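Local coordinates for predicted protein (Acinetobacter sp. RUH2624, PDB 4MEA) that hydrolyses epoxides as a secreted, Cif-type virulence factor built on the alpha/beta hydrolase fold, at residues G275-L280 and A297-D302; R164-Y169 and R244-S249. All blocks are in the same frame, centred on the assembly; numbering follows the deposited sequence.

Contact 1: G275-L280 and A297-D302; sequences GVNDVL and AIILPD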
loop_
_atom_site.group_PDB
_atom_site.type_symbol
_atom_site.label_atom_id
_atom_site.label_comp_id
_atom_site.label_asym_id
_atom_site.label_seq_id
_atom_site.Cartn_x
_atom_site.Cartn_y
_atom_site.Cartn_z
ATOM N N GLY A 275 -13.006 12.956 0.645
ATOM C CA GLY A 275 -12.684 11.634 1.149
ATOM C C GLY A 275 -12.677 10.643 -0.002
ATOM O O GLY A 275 -11.995 10.849 -1.002
ATOM N N VAL A 276 -13.446 9.570 0.130
ATOM C CA VAL A 276 -13.551 8.567 -0.931
ATOM C C VAL A 276 -14.421 9.104 -2.076
ATOM O O VAL A 276 -14.336 8.636 -3.209
ATOM C CB VAL A 276 -14.098 7.224 -0.388
ATOM C CG1 VAL A 276 -14.053 6.149 -1.475
ATOM C CG2 VAL A 276 -13.269 6.789 0.820
ATOM N N ASN A 277 -15.253 10.093 -1.762
ATOM C CA ASN A 277 -15.963 10.867 -2.781
ATOM C C ASN A 277 -17.064 10.046 -3.477
ATOM O O ASN A 277 -18.040 9.637 -2.842
ATOM C CB ASN A 277 -14.952 11.470 -3.786
ATOM C CG ASN A 277 -15.577 12.504 -4.707
ATOM O OD1 ASN A 277 -16.717 12.925 -4.509
ATOM N ND2 ASN A 277 -14.828 12.922 -5.721
ATOM N N ASP A 278 -16.901 9.773 -4.767
ATOM C CA ASP A 278 -18.001 9.194 -5.542
ATOM C C ASP A 278 -18.001 7.668 -5.728
ATOM O O ASP A 278 -18.893 7.126 -6.389
ATOM C CB ASP A 278 -18.087 9.879 -6.913
ATOM C CG ASP A 278 -16.838 9.687 -7.743
ATOM O OD1 ASP A 278 -15.845 9.133 -7.221
ATOM O OD2 ASP A 278 -16.846 10.108 -8.921
ATOM N N VAL A 279 -17.017 6.973 -5.161
ATOM C CA VAL A 279 -16.924 5.523 -5.337
ATOM C C VAL A 279 -18.166 4.786 -4.807
ATOM O O VAL A 279 -18.776 3.997 -5.519
ATOM C CB VAL A 279 -15.656 4.939 -4.676
ATOM C CG1 VAL A 279 -15.656 3.400 -4.767
ATOM C CG2 VAL A 279 -14.399 5.530 -5.313
ATOM N N LEU A 280 -18.538 5.051 -3.561
ATOM C CA LEU A 280 -19.703 4.405 -2.964
ATOM C C LEU A 280 -20.994 4.830 -3.662
ATOM O O LEU A 280 -21.908 4.027 -3.835
ATOM C CB LEU A 280 -19.792 4.744 -1.470
ATOM C CG LEU A 280 -20.986 4.165 -0.704
ATOM C CD1 LEU A 280 -20.894 2.648 -0.639
ATOM C CD2 LEU A 280 -21.094 4.756 0.714
ATOM N N ALA A 297 -28.274 9.658 -2.819
ATOM C CA ALA A 297 -26.828 9.838 -2.852
ATOM C C ALA A 297 -26.497 11.282 -2.518
ATOM O O ALA A 297 -26.950 12.200 -3.199
ATOM C CB ALA A 297 -26.286 9.492 -4.224
ATOM N N ILE A 298 -25.704 11.482 -1.472
ATOM C CA ILE A 298 -25.291 12.824 -1.090
ATOM C C ILE A 298 -23.788 12.869 -0.903
ATOM O O ILE A 298 -23.222 12.096 -0.132
ATOM C CB ILE A 298 -25.999 13.290 0.202
ATOM C CG1 ILE A 298 -27.507 13.406 -0.043
ATOM C CG2 ILE A 298 -25.406 14.622 0.695
ATOM C CD1 ILE A 298 -28.319 13.740 1.197
ATOM N N ILE A 299 -23.134 13.763 -1.638
ATOM C CA ILE A 299 -21.714 13.974 -1.442
ATOM C C ILE A 299 -21.528 15.343 -0.788
ATOM O O ILE A 299 -21.884 16.364 -1.366
ATOM C CB ILE A 299 -20.957 13.909 -2.772
ATOM C CG1 ILE A 299 -21.223 12.570 -3.479
ATOM C CG2 ILE A 299 -19.462 14.133 -2.555
ATOM C CD1 ILE A 299 -20.407 12.382 -4.761
ATOM N N LEU A 300 -20.980 15.368 0.421
ATOM C CA LEU A 300 -20.780 16.632 1.124
ATOM C C LEU A 300 -19.528 17.366 0.626
ATOM O O LEU A 300 -18.429 16.808 0.628
ATOM C CB LEU A 300 -20.718 16.415 2.638
ATOM C CG LEU A 300 -21.938 15.781 3.313
ATOM C CD1 LEU A 300 -21.706 15.679 4.819
ATOM C CD2 LEU A 300 -23.191 16.588 3.015
ATOM N N PRO A 301 -19.696 18.626 0.197
ATOM C CA PRO A 301 -18.555 19.425 -0.279
ATOM C C PRO A 301 -17.569 19.771 0.843
ATOM O O PRO A 301 -17.979 19.861 2.004
ATOM C CB PRO A 301 -19.215 20.695 -0.842
ATOM C CG PRO A 301 -20.552 20.770 -0.174
ATOM C CD PRO A 301 -20.976 19.352 0.105
ATOM N N ASP A 302 -16.294 19.938 0.484
ATOM C CA ASP A 302 -15.245 20.391 1.401
ATOM C C ASP A 302 -15.123 19.507 2.639
ATOM O O ASP A 302 -14.591 19.942 3.661
ATOM C CB ASP A 302 -15.486 21.840 1.836
ATOM C CG ASP A 302 -15.450 22.814 0.672
ATOM O OD1 ASP A 302 -14.623 22.616 -0.247
ATOM O OD2 ASP A 302 -16.255 23.775 0.676
#

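Contact 2: R164-Y169 and R244-S249; sequences RAMFEY and RSHADS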
loop_
_atom_site.group_PDB
_atom_site.type_symbol
_atom_site.label_atom_id
_atom_site.label_comp_id
_atom_site.label_asym_id
_atom_site.label_seq_id
_atom_site.Cartn_x
_atom_site.Cartn_y
_atom_site.Cartn_z
ATOM N N ARG A 164 -16.570 -6.816 -6.030
ATOM C CA ARG A 164 -15.527 -7.222 -6.971
ATOM C C ARG A 164 -14.584 -6.061 -7.278
ATOM O O ARG A 164 -13.417 -6.269 -7.626
ATOM C CB ARG A 164 -16.159 -7.733 -8.271
ATOM C CG ARG A 164 -16.895 -6.640 -9.019
ATOM C CD ARG A 164 -17.831 -7.158 -10.098
ATOM N NE ARG A 164 -18.476 -6.037 -10.783
ATOM C CZ ARG A 164 -19.479 -6.158 -11.644
ATOM N NH1 ARG A 164 -19.963 -7.360 -11.929
ATOM N NH2 ARG A 164 -20.002 -5.073 -12.211
ATOM N N ALA A 165 -15.091 -4.838 -7.158
ATOM C CA ALA A 165 -14.289 -3.657 -7.478
ATOM C C ALA A 165 -13.152 -3.432 -6.469
ATOM O O ALA A 165 -12.187 -2.715 -6.745
ATOM C CB ALA A 165 -15.174 -2.419 -7.592
ATOM N N MET A 166 -13.259 -4.057 -5.304
ATOM C CA MET A 166 -12.211 -3.940 -4.297
ATOM C C MET A 166 -10.963 -4.706 -4.748
ATOM O O MET A 166 -9.869 -4.517 -4.209
ATOM C CB MET A 166 -12.726 -4.436 -2.937
ATOM C CG MET A 166 -11.878 -4.048 -1.734
ATOM S SD MET A 166 -12.748 -4.396 -0.175
ATOM C CE MET A 166 -13.694 -2.879 0.033
ATOM N N PHE A 167 -11.135 -5.573 -5.747
ATOM C CA PHE A 167 -10.020 -6.272 -6.371
ATOM C C PHE A 167 -9.430 -5.429 -7.502
ATOM O O PHE A 167 -8.547 -5.888 -8.246
ATOM C CB PHE A 167 -10.479 -7.618 -6.941
ATOM C CG PHE A 167 -10.794 -8.649 -5.892
ATOM C CD1 PHE A 167 -10.126 -8.653 -4.682
ATOM C CD2 PHE A 167 -11.758 -9.619 -6.123
ATOM C CE1 PHE A 167 -10.414 -9.611 -3.709
ATOM C CE2 PHE A 167 -12.049 -10.585 -5.159
ATOM C CZ PHE A 167 -11.377 -10.577 -3.953
ATOM N N GLU A 168 -9.924 -4.203 -7.638
ATOM C CA GLU A 168 -9.526 -3.342 -8.753
ATOM C C GLU A 168 -9.021 -1.959 -8.334
ATOM O O GLU A 168 -8.288 -1.316 -9.090
ATOM C CB GLU A 168 -10.683 -3.203 -9.746
ATOM C CG GLU A 168 -11.061 -4.521 -10.409
ATOM C CD GLU A 168 -12.410 -4.464 -11.101
ATOM O OE1 GLU A 168 -13.080 -3.411 -11.019
ATOM O OE2 GLU A 168 -12.802 -5.477 -11.722
ATOM N N TYR A 169 -9.398 -1.486 -7.146
ATOM C CA TYR A 169 -8.967 -0.138 -6.740
ATOM C C TYR A 169 -7.451 -0.057 -6.821
ATOM O O TYR A 169 -6.754 -0.917 -6.280
ATOM C CB TYR A 169 -9.445 0.225 -5.326
ATOM C CG TYR A 169 -10.943 0.130 -5.139
ATOM C CD1 TYR A 169 -11.821 0.638 -6.095
ATOM C CD2 TYR A 169 -11.480 -0.486 -4.009
ATOM C CE1 TYR A 169 -13.199 0.539 -5.924
ATOM C CE2 TYR A 169 -12.842 -0.604 -3.837
ATOM C CZ TYR A 169 -13.696 -0.088 -4.791
ATOM O OH TYR A 169 -15.048 -0.200 -4.600
ATOM N N ARG A 244 -7.552 -8.572 5.996
ATOM C CA ARG A 244 -7.225 -9.949 5.590
ATOM C C ARG A 244 -8.478 -10.678 5.117
ATOM O O ARG A 244 -8.428 -11.525 4.215
ATOM C CB ARG A 244 -6.614 -10.742 6.756
ATOM C CG ARG A 244 -5.288 -10.224 7.240
ATOM C CD ARG A 244 -4.669 -11.153 8.299
ATOM N NE ARG A 244 -5.340 -11.124 9.600
ATOM C CZ ARG A 244 -5.125 -10.213 10.549
ATOM N NH1 ARG A 244 -4.283 -9.207 10.337
ATOM N NH2 ARG A 244 -5.768 -10.295 11.710
ATOM N N SER A 245 -9.606 -10.348 5.736
ATOM C CA SER A 245 -10.859 -11.034 5.453
ATOM C C SER A 245 -11.646 -10.438 4.290
ATOM O O SER A 245 -12.746 -10.898 3.999
ATOM C CB SER A 245 -11.750 -11.041 6.698
ATOM O OG SER A 245 -11.272 -11.946 7.677
ATOM N N HIS A 246 -11.108 -9.413 3.635
ATOM C CA HIS A 246 -11.867 -8.732 2.578
ATOM C C HIS A 246 -12.205 -9.635 1.374
ATOM O O HIS A 246 -13.275 -9.499 0.773
ATOM C CB HIS A 246 -11.168 -7.441 2.122
ATOM C CG HIS A 246 -11.650 -6.202 2.827
ATOM N ND1 HIS A 246 -10.837 -5.114 3.056
ATOM C CD2 HIS A 246 -12.866 -5.872 3.326
ATOM C CE1 HIS A 246 -11.523 -4.173 3.682
ATOM N NE2 HIS A 246 -12.761 -4.604 3.855
ATOM N N ALA A 247 -11.310 -10.551 1.014
ATOM C CA ALA A 247 -11.594 -11.412 -0.126
ATOM C C ALA A 247 -12.824 -12.258 0.200
ATOM O O ALA A 247 -13.672 -12.486 -0.662
ATOM C CB ALA A 247 -10.396 -12.285 -0.482
ATOM N N ASP A 248 -12.932 -12.685 1.458
ATOM C CA ASP A 248 -14.108 -13.420 1.926
ATOM C C ASP A 248 -15.376 -12.574 1.893
ATOM O O ASP A 248 -16.423 -13.024 1.427
ATOM C CB ASP A 248 -13.898 -13.916 3.354
ATOM C CG ASP A 248 -13.025 -15.145 3.423
ATOM O OD1 ASP A 248 -12.784 -15.762 2.367
ATOM O OD2 ASP A 248 -12.593 -15.501 4.541
ATOM N N SER A 249 -15.280 -11.354 2.417
ATOM C CA SER A 249 -16.416 -10.446 2.459
ATOM C C SER A 249 -16.897 -10.152 1.047
ATOM O O SER A 249 -18.092 -10.012 0.803
ATOM C CB SER A 249 -16.033 -9.136 3.173
ATOM O OG SER A 249 -15.638 -9.377 4.524
#

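Contact 1: G275-L280 and A297-D302
Ile299 turns its side chain toward the loop around Asn277 and meets it with two methyl groups. Asn277 leads into a helix and Ile299 lies on the second strand of a beta-alpha-beta crossover (strand 267-272, helix 279-288, strand 295-300) at one edge of the alpha/beta hydrolase sheet. The amide oxygen Asn277 OD1 sits 3.6 Å from Ile299 CG2 and 3.7 Å from Ile299 CD1, so it rests against both branches of the isoleucine. The amide nitrogen stays farther off, with Asn277 ND2 5.7 Å from Ile299 CG2. Asn277 CB leaves the backbone away from the strand, but CG lies opposite the backbone N (chi1 -169°), and this swings the amide back toward Ile299. Asp278 adds a lighter touch through its methylene, CB being 4.0 Å from Ile299 CD1, while its carboxylate leads away and makes a long, weak ion pair with Lys282. The patch is small, 110 Å² in all, and lies near the surface.

One shell out, a type II' turn from Val276 to Val279 sets the approach. Asn277 takes the second position of this turn with a positive phi of 71°. The strand side is fixed by backbone bonds of Ile298 and Leu300 to strand 267-272 and its end, and Ile299 also packs on Thr271, Gln273 and Val281. Asp158 grips the start of the turn: OD2 accepts a hydrogen bond from Val276 N and OD1 a weak one from Asn277 N. The carbonyl oxygen of Asn277 is in turn hydrogen-bonded to Thr271 OG1.

Contact 2: R164-Y169 and R244-S249
Met166 and His246 make a sulfur-aromatic contact. Met166 SD stands 3.7 Å from the centroid of the His246 ring and only 11° off its normal, so the sulfur lies over the face rather than at the rim; the nearest ring atom is CG of His246, also 3.7 Å from SD of Met166. The methionine chain runs extended through chi1 and chi2, then bends at chi3 (-87°), which carries its methyl to one side and presents the sulfur to the ring.

Apolar packing follows one residue on. The Phe167 ring arrives edge first, with CZ 3.9 Å from Ala247 CA and 4.0 Å from Ala247 CB, and the methyl lies in the ring plane. Both Met166 and Phe167 also touch Ile250, one helical turn beyond His246. In alpha/beta hydrolases of this kind the cap is inserted after the sixth strand of the core, and the position of both segments between strands 151-157 and 267-272 is consistent with their belonging to it.

Polar and inter-subunit interactions flank the two pairs. His246 NE2 is hydrogen-bonded to Thr138 OG1, which restrains the ring's rotation, while Phe183 and Tyr243 also meet the ring. Thr173 of the second subunit packs on Phe167, and Tyr172 of that subunit packs on His246, and its OH accepts a weak hydrogen bond from Ala247 N.

From the N terminus, the chain leaves strand 151-157 and enters 164-169, the first half of contact 2. Some 74 mostly helical residues follow before 244-249 returns to it, closing a long loop. The chain then runs through the rest of helix 246-258 and strand 267-272 to reach 275-280. Contact 1 closes a much shorter loop of 16 residues, holding most of helix 279-288, at 297-302. The two loops are in series, neither nested nor crossed: one ties the 3-10 turn after strand 151-157 to the start of helix 246-258, the other the loop before helix 279-288 to edge strand 295-300. Their centres lie 21 Å apart, yet Tyr169 OH packs 3.7 Å from Val279 CG1.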